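Local coordinates for protein beta-galactosidase (Bacillus circulans subsp. alkalophilus, PDB 3TTY) that hydrolyses terminal non-reducing beta-D-galactose residues from beta-galactosides, binding galactose in the pocket of a TIM-barrel glycoside hydrolase domain and assembling as a trimer, at residues M235-D238 with E239-W243; G255-E259 with L260-K264. One frame throughout, in Å; residues are numbered along the deposited sequence.

Interaction 1 (M235-D238 with E239-W243)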
loop_
_atom_site.group_PDB
_atom_site.type_symbol
_atom_site.label_atom_id
_atom_site.label_comp_id
_atom_site.label_asym_id
_atom_site.label_seq_id
_atom_site.Cartn_x
_atom_site.Cartn_y
_atom_site.Cartn_z
ATOM N N MET A 235 38.773 0.855 -1.535
ATOM C CA MET A 235 39.574 0.610 -0.355
ATOM C C MET A 235 40.029 -0.854 -0.287
ATOM O O MET A 235 41.185 -1.123 0.031
ATOM C CB MET A 235 38.805 0.998 0.909
ATOM C CG MET A 235 39.510 0.616 2.199
ATOM S SD MET A 235 38.400 0.641 3.634
ATOM C CE MET A 235 37.471 -0.881 3.391
ATOM N N GLU A 236 39.128 -1.792 -0.578
ATOM C CA GLU A 236 39.485 -3.217 -0.521
ATOM C C GLU A 236 40.340 -3.606 -1.725
ATOM O O GLU A 236 41.349 -4.304 -1.598
ATOM C CB GLU A 236 38.238 -4.114 -0.429
ATOM C CG GLU A 236 37.535 -4.082 0.929
ATOM C CD GLU A 236 36.486 -5.197 1.076
ATOM O OE1 GLU A 236 36.752 -6.347 0.660
ATOM O OE2 GLU A 236 35.395 -4.924 1.611
ATOM N N ARG A 237 39.927 -3.137 -2.895
ATOM C CA ARG A 237 40.664 -3.366 -4.123
ATOM C C ARG A 237 42.135 -3.019 -3.899
ATOM O O ARG A 237 43.007 -3.807 -4.236
ATOM C CB ARG A 237 40.071 -2.523 -5.257
ATOM C CG ARG A 237 40.867 -2.523 -6.552
ATOM C CD ARG A 237 40.504 -1.321 -7.415
ATOM N NE ARG A 237 41.099 -0.103 -6.893
ATOM C CZ ARG A 237 40.805 1.123 -7.314
ATOM N NH1 ARG A 237 39.904 1.306 -8.268
ATOM N NH2 ARG A 237 41.410 2.171 -6.776
ATOM N N ASP A 238 42.403 -1.853 -3.310
ATOM C CA ASP A 238 43.784 -1.397 -3.117
ATOM C C ASP A 238 44.585 -2.295 -2.172
ATOM O O ASP A 238 45.753 -2.583 -2.416
ATOM C CB ASP A 238 43.830 0.054 -2.637
ATOM C CG ASP A 238 43.370 1.055 -3.716
ATOM O OD1 ASP A 238 43.287 0.684 -4.914
ATOM O OD2 ASP A 238 43.095 2.225 -3.359
ATOM N N GLU A 239 43.955 -2.743 -1.097
ATOM C CA GLU A 239 44.626 -3.624 -0.148
ATOM C C GLU A 239 44.922 -4.976 -0.802
ATOM O O GLU A 239 45.975 -5.557 -0.584
ATOM C CB GLU A 239 43.786 -3.771 1.134
ATOM C CG GLU A 239 44.460 -4.517 2.278
ATOM C CD GLU A 239 45.717 -3.823 2.821
ATOM O OE1 GLU A 239 46.038 -2.694 2.382
ATOM O OE2 GLU A 239 46.382 -4.419 3.700
ATOM N N LEU A 240 44.005 -5.446 -1.638
ATOM C CA LEU A 240 44.197 -6.687 -2.391
ATOM C C LEU A 240 45.368 -6.589 -3.363
ATOM O O LEU A 240 46.242 -7.457 -3.392
ATOM C CB LEU A 240 42.926 -7.051 -3.170
ATOM C CG LEU A 240 41.702 -7.444 -2.341
ATOM C CD1 LEU A 240 40.498 -7.698 -3.232
ATOM C CD2 LEU A 240 42.009 -8.669 -1.483
ATOM N N LYS A 241 45.369 -5.537 -4.170
ATOM C CA LYS A 241 46.417 -5.335 -5.161
ATOM C C LYS A 241 47.803 -5.123 -4.536
ATOM O O LYS A 241 48.813 -5.458 -5.146
ATOM C CB LYS A 241 46.053 -4.183 -6.097
ATOM C CG LYS A 241 44.987 -4.550 -7.129
ATOM C CD LYS A 241 44.573 -3.318 -7.929
ATOM C CE LYS A 241 43.682 -3.695 -9.110
ATOM N NZ LYS A 241 44.255 -4.804 -9.940
ATOM N N ARG A 242 47.848 -4.584 -3.323
ATOM C CA ARG A 242 49.106 -4.441 -2.596
ATOM C C ARG A 242 49.834 -5.795 -2.455
ATOM O O ARG A 242 51.065 -5.865 -2.522
ATOM C CB ARG A 242 48.841 -3.860 -1.209
ATOM C CG ARG A 242 49.884 -2.864 -0.731
ATOM C CD ARG A 242 49.429 -2.155 0.548
ATOM N NE ARG A 242 49.277 -3.084 1.669
ATOM C CZ ARG A 242 50.208 -3.302 2.594
ATOM N NH1 ARG A 242 51.368 -2.652 2.542
ATOM N NH2 ARG A 242 49.980 -4.166 3.578
ATOM N N TRP A 243 49.064 -6.860 -2.257
ATOM C CA TRP A 243 49.622 -8.185 -2.040
ATOM C C TRP A 243 49.593 -9.042 -3.299
ATOM O O TRP A 243 50.468 -9.871 -3.506
ATOM C CB TRP A 243 48.873 -8.894 -0.919
ATOM C CG TRP A 243 49.146 -8.331 0.429
ATOM C CD1 TRP A 243 48.342 -7.509 1.146
ATOM C CD2 TRP A 243 50.315 -8.550 1.226
ATOM N NE1 TRP A 243 48.933 -7.195 2.346
ATOM C CE2 TRP A 243 50.145 -7.825 2.421
ATOM C CE3 TRP A 243 51.489 -9.288 1.044
ATOM C CZ2 TRP A 243 51.103 -7.817 3.432
ATOM C CZ3 TRP A 243 52.436 -9.284 2.042
ATOM C CH2 TRP A 243 52.241 -8.552 3.224
#
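Leu240 and Lys241 each give their backbone N-H to the carbonyl four residues back. The bond from Leu240 N to Glu236 O is 2.9 Å long. Lys241 N reaches Arg237 O at the same length, and Arg242 N takes Asp238 O at 3.0 Å. The bond from Glu239 N to Met235 O is weak.

Arg237 forms a salt bridge with Asp238, its neighbour in sequence. It grips the carboxylate side-on, with NE and NH2 both on OD1. Arg237 NH2 lies 3.0 Å from Asp238 OD1, which sits nearly in the guanidinium plane. The two nitrogens meet the carboxylate from the same face of its plane. A bend at chi3 (75°) turns the guanidinium toward Asp238. Its NH1 is left to pair with Glu268. A second salt bridge joins Arg242 to Glu239, but its hydrogen bond is weak, with Arg242 NE 3.3 Å from Glu239 OE1.

The chains of Lys241 and Arg237 make an aliphatic crossing, with Lys241 CE 4.0 Å from Arg237 CG. From there Lys241 runs outward to a salt bridge with Asp270. Leu240 sets its CG 3.2 Å from Glu236 O and turns inward onto Val147 and Val249. Glu236 is buried, and its two carboxylate oxygens bond to Thr80 and Thr82.

This is the C-terminal part of helix 215-243, packed on the outside of the barrel. Leu240 and Lys241 touch strand 249-253, while Met235, Glu239 and Trp243 touch helix 119-135. Arg237 NE and Lys241 NZ are 6.4 Å apart. Asp238 and Glu268 pair with the first residue and Asp270 with the second, which probably offsets their like charges.

Interaction 2 (G255-E259 with L260-K264)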
loop_
_atom_site.group_PDB
_atom_site.type_symbol
_atom_site.label_atom_id
_atom_site.label_comp_id
_atom_site.label_asym_id
_atom_site.label_seq_id
_atom_site.Cartn_x
_atom_site.Cartn_y
_atom_site.Cartn_z
ATOM N N GLY A 255 23.027 -4.952 -12.984
ATOM C CA GLY A 255 22.435 -4.509 -14.231
ATOM C C GLY A 255 21.833 -3.123 -14.127
ATOM O O GLY A 255 22.526 -2.156 -13.792
ATOM N N PHE A 256 20.534 -3.036 -14.400
ATOM C CA PHE A 256 19.814 -1.766 -14.368
ATOM C C PHE A 256 19.363 -1.352 -12.966
ATOM O O PHE A 256 18.396 -0.610 -12.809
ATOM C CB PHE A 256 18.625 -1.814 -15.326
ATOM C CG PHE A 256 18.984 -1.459 -16.742
ATOM C CD1 PHE A 256 18.952 -0.135 -17.167
ATOM C CD2 PHE A 256 19.371 -2.440 -17.639
ATOM C CE1 PHE A 256 19.283 0.197 -18.463
ATOM C CE2 PHE A 256 19.716 -2.111 -18.942
ATOM C CZ PHE A 256 19.671 -0.793 -19.352
ATOM N N TYR A 257 20.068 -1.851 -11.955
ATOM C CA TYR A 257 19.854 -1.448 -10.574
ATOM C C TYR A 257 19.884 0.077 -10.500
ATOM O O TYR A 257 20.840 0.708 -10.953
ATOM C CB TYR A 257 20.949 -2.073 -9.697
ATOM C CG TYR A 257 20.930 -1.733 -8.222
ATOM C CD1 TYR A 257 19.802 -1.966 -7.439
ATOM C CD2 TYR A 257 22.066 -1.215 -7.600
ATOM C CE1 TYR A 257 19.800 -1.672 -6.076
ATOM C CE2 TYR A 257 22.077 -0.919 -6.244
ATOM C CZ TYR A 257 20.942 -1.145 -5.487
ATOM O OH TYR A 257 20.963 -0.850 -4.136
ATOM N N PRO A 258 18.835 0.677 -9.919
ATOM C CA PRO A 258 18.702 2.141 -9.972
ATOM C C PRO A 258 19.603 2.945 -9.019
ATOM O O PRO A 258 19.826 4.125 -9.293
ATOM C CB PRO A 258 17.212 2.387 -9.649
ATOM C CG PRO A 258 16.732 1.138 -8.970
ATOM C CD PRO A 258 17.620 0.003 -9.422
ATOM N N GLU A 259 20.123 2.342 -7.956
ATOM C CA GLU A 259 20.706 3.128 -6.867
ATOM C C GLU A 259 22.191 3.504 -6.973
ATOM O O GLU A 259 22.676 4.349 -6.223
ATOM C CB GLU A 259 20.422 2.452 -5.519
ATOM C CG GLU A 259 18.938 2.418 -5.178
ATOM C CD GLU A 259 18.673 1.853 -3.809
ATOM O OE1 GLU A 259 19.397 0.911 -3.404
ATOM O OE2 GLU A 259 17.746 2.351 -3.130
ATOM N N LEU A 260 22.912 2.891 -7.897
ATOM C CA LEU A 260 24.339 3.156 -8.045
ATOM C C LEU A 260 24.689 3.561 -9.477
ATOM O O LEU A 260 24.145 3.016 -10.436
ATOM C CB LEU A 260 25.130 1.906 -7.652
ATOM C CG LEU A 260 25.678 1.790 -6.223
ATOM C CD1 LEU A 260 25.031 2.747 -5.237
ATOM C CD2 LEU A 260 25.629 0.345 -5.728
ATOM N N ASP A 261 25.608 4.509 -9.620
ATOM C CA ASP A 261 26.066 4.937 -10.941
ATOM C C ASP A 261 27.161 3.996 -11.437
ATOM O O ASP A 261 28.340 4.240 -11.223
ATOM C CB ASP A 261 26.604 6.367 -10.870
ATOM C CG ASP A 261 26.991 6.918 -12.224
ATOM O OD1 ASP A 261 27.001 6.153 -13.221
ATOM O OD2 ASP A 261 27.290 8.128 -12.286
ATOM N N TYR A 262 26.769 2.917 -12.106
ATOM C CA TYR A 262 27.723 1.869 -12.457
ATOM C C TYR A 262 28.814 2.319 -13.428
ATOM O O TYR A 262 29.923 1.783 -13.400
ATOM C CB TYR A 262 27.001 0.627 -12.985
ATOM C CG TYR A 262 26.435 -0.257 -11.890
ATOM C CD1 TYR A 262 27.046 -0.328 -10.647
ATOM C CD2 TYR A 262 25.290 -1.019 -12.100
ATOM C CE1 TYR A 262 26.537 -1.146 -9.638
ATOM C CE2 TYR A 262 24.786 -1.836 -11.103
ATOM C CZ TYR A 262 25.412 -1.896 -9.877
ATOM O OH TYR A 262 24.913 -2.709 -8.884
ATOM N N PHE A 263 28.509 3.301 -14.272
ATOM C CA PHE A 263 29.515 3.844 -15.183
ATOM C C PHE A 263 30.711 4.350 -14.414
ATOM O O PHE A 263 31.851 4.090 -14.785
ATOM C CB PHE A 263 28.932 4.931 -16.097
ATOM C CG PHE A 263 28.191 4.372 -17.272
ATOM C CD1 PHE A 263 28.859 3.639 -18.235
ATOM C CD2 PHE A 263 26.827 4.529 -17.393
ATOM C CE1 PHE A 263 28.185 3.105 -19.304
ATOM C CE2 PHE A 263 26.146 3.985 -18.463
ATOM C CZ PHE A 263 26.822 3.278 -19.414
ATOM N N LYS A 264 30.438 5.044 -13.320
ATOM C CA LYS A 264 31.477 5.536 -12.441
ATOM C C LYS A 264 32.120 4.379 -11.662
ATOM O O LYS A 264 33.330 4.368 -11.424
ATOM C CB LYS A 264 30.878 6.595 -11.513
ATOM C CG LYS A 264 31.803 7.092 -10.435
ATOM C CD LYS A 264 31.264 8.389 -9.842
ATOM C CE LYS A 264 32.109 8.870 -8.660
ATOM N NZ LYS A 264 31.675 10.237 -8.224
#
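Tyr257 holds CG anti to its backbone N (chi1 178°), which swings the ring toward Leu260 and Tyr262. Tyr262 has CG beside the backbone N instead (chi1 -80°), and its ring heads back to the loop. The two side chains cross at about a right angle. Tyr262 OH comes 3.5 Å from Tyr257 CD2, and Tyr262 CE2 lies 4.1 Å from Tyr257 CB.

Leu260 CD2 touches the edge of the Tyr257 ring, 3.8 Å from CE2. One face of that ring has the backbone N of Glu259 over its centre. The edge of the Tyr262 ring meets a polar atom, with CD2 3.4 Å from Gly255 O.

The hydroxyls point to different partners. Tyr257 OH gives a very short hydrogen bond to Glu259 OE1, at 2.5 Å, and also bonds to Gly153 N. Tyr262 OH bonds to Met254 N, the residue just before Gly255.

The chain here leaves barrel strand 249-253 and enters helix 262-266. Asp261 is the N-cap and the centre of an inverse gamma turn. Trp405, on helix 405-413, meets the ring of Tyr262. No hydrogen bond crosses between 255-259 and 260-264, so their mutual contact is packing. Tyr257 OH joins Glu259 to Gly153, and Tyr262 OH ties the start of helix 262-266 back to Met254, just past the barrel strand.

How the interactions relate
Interactions 1 and 2 follow each other along the chain in the TIM-barrel domain. Interaction 1 lies in the last turns of helix 215-243, strand 249-253 follows, and the loop of interaction 2 leads on into helix 262-266. Their centres are 23 Å apart, and their nearest atoms about 8 Å, so they do not touch. The long helix still links them: Leu260 rests on Ser226 and Leu229, earlier on the helix that carries residues 235-243. The centre of interaction 2 is about 7 Å from the chain's centre, against about 25 Å for interaction 1. The side chain of Tyr262 is about 10 Å from a bound galactose, and Asn252 of the galactose pocket lies on the strand between the two contacts.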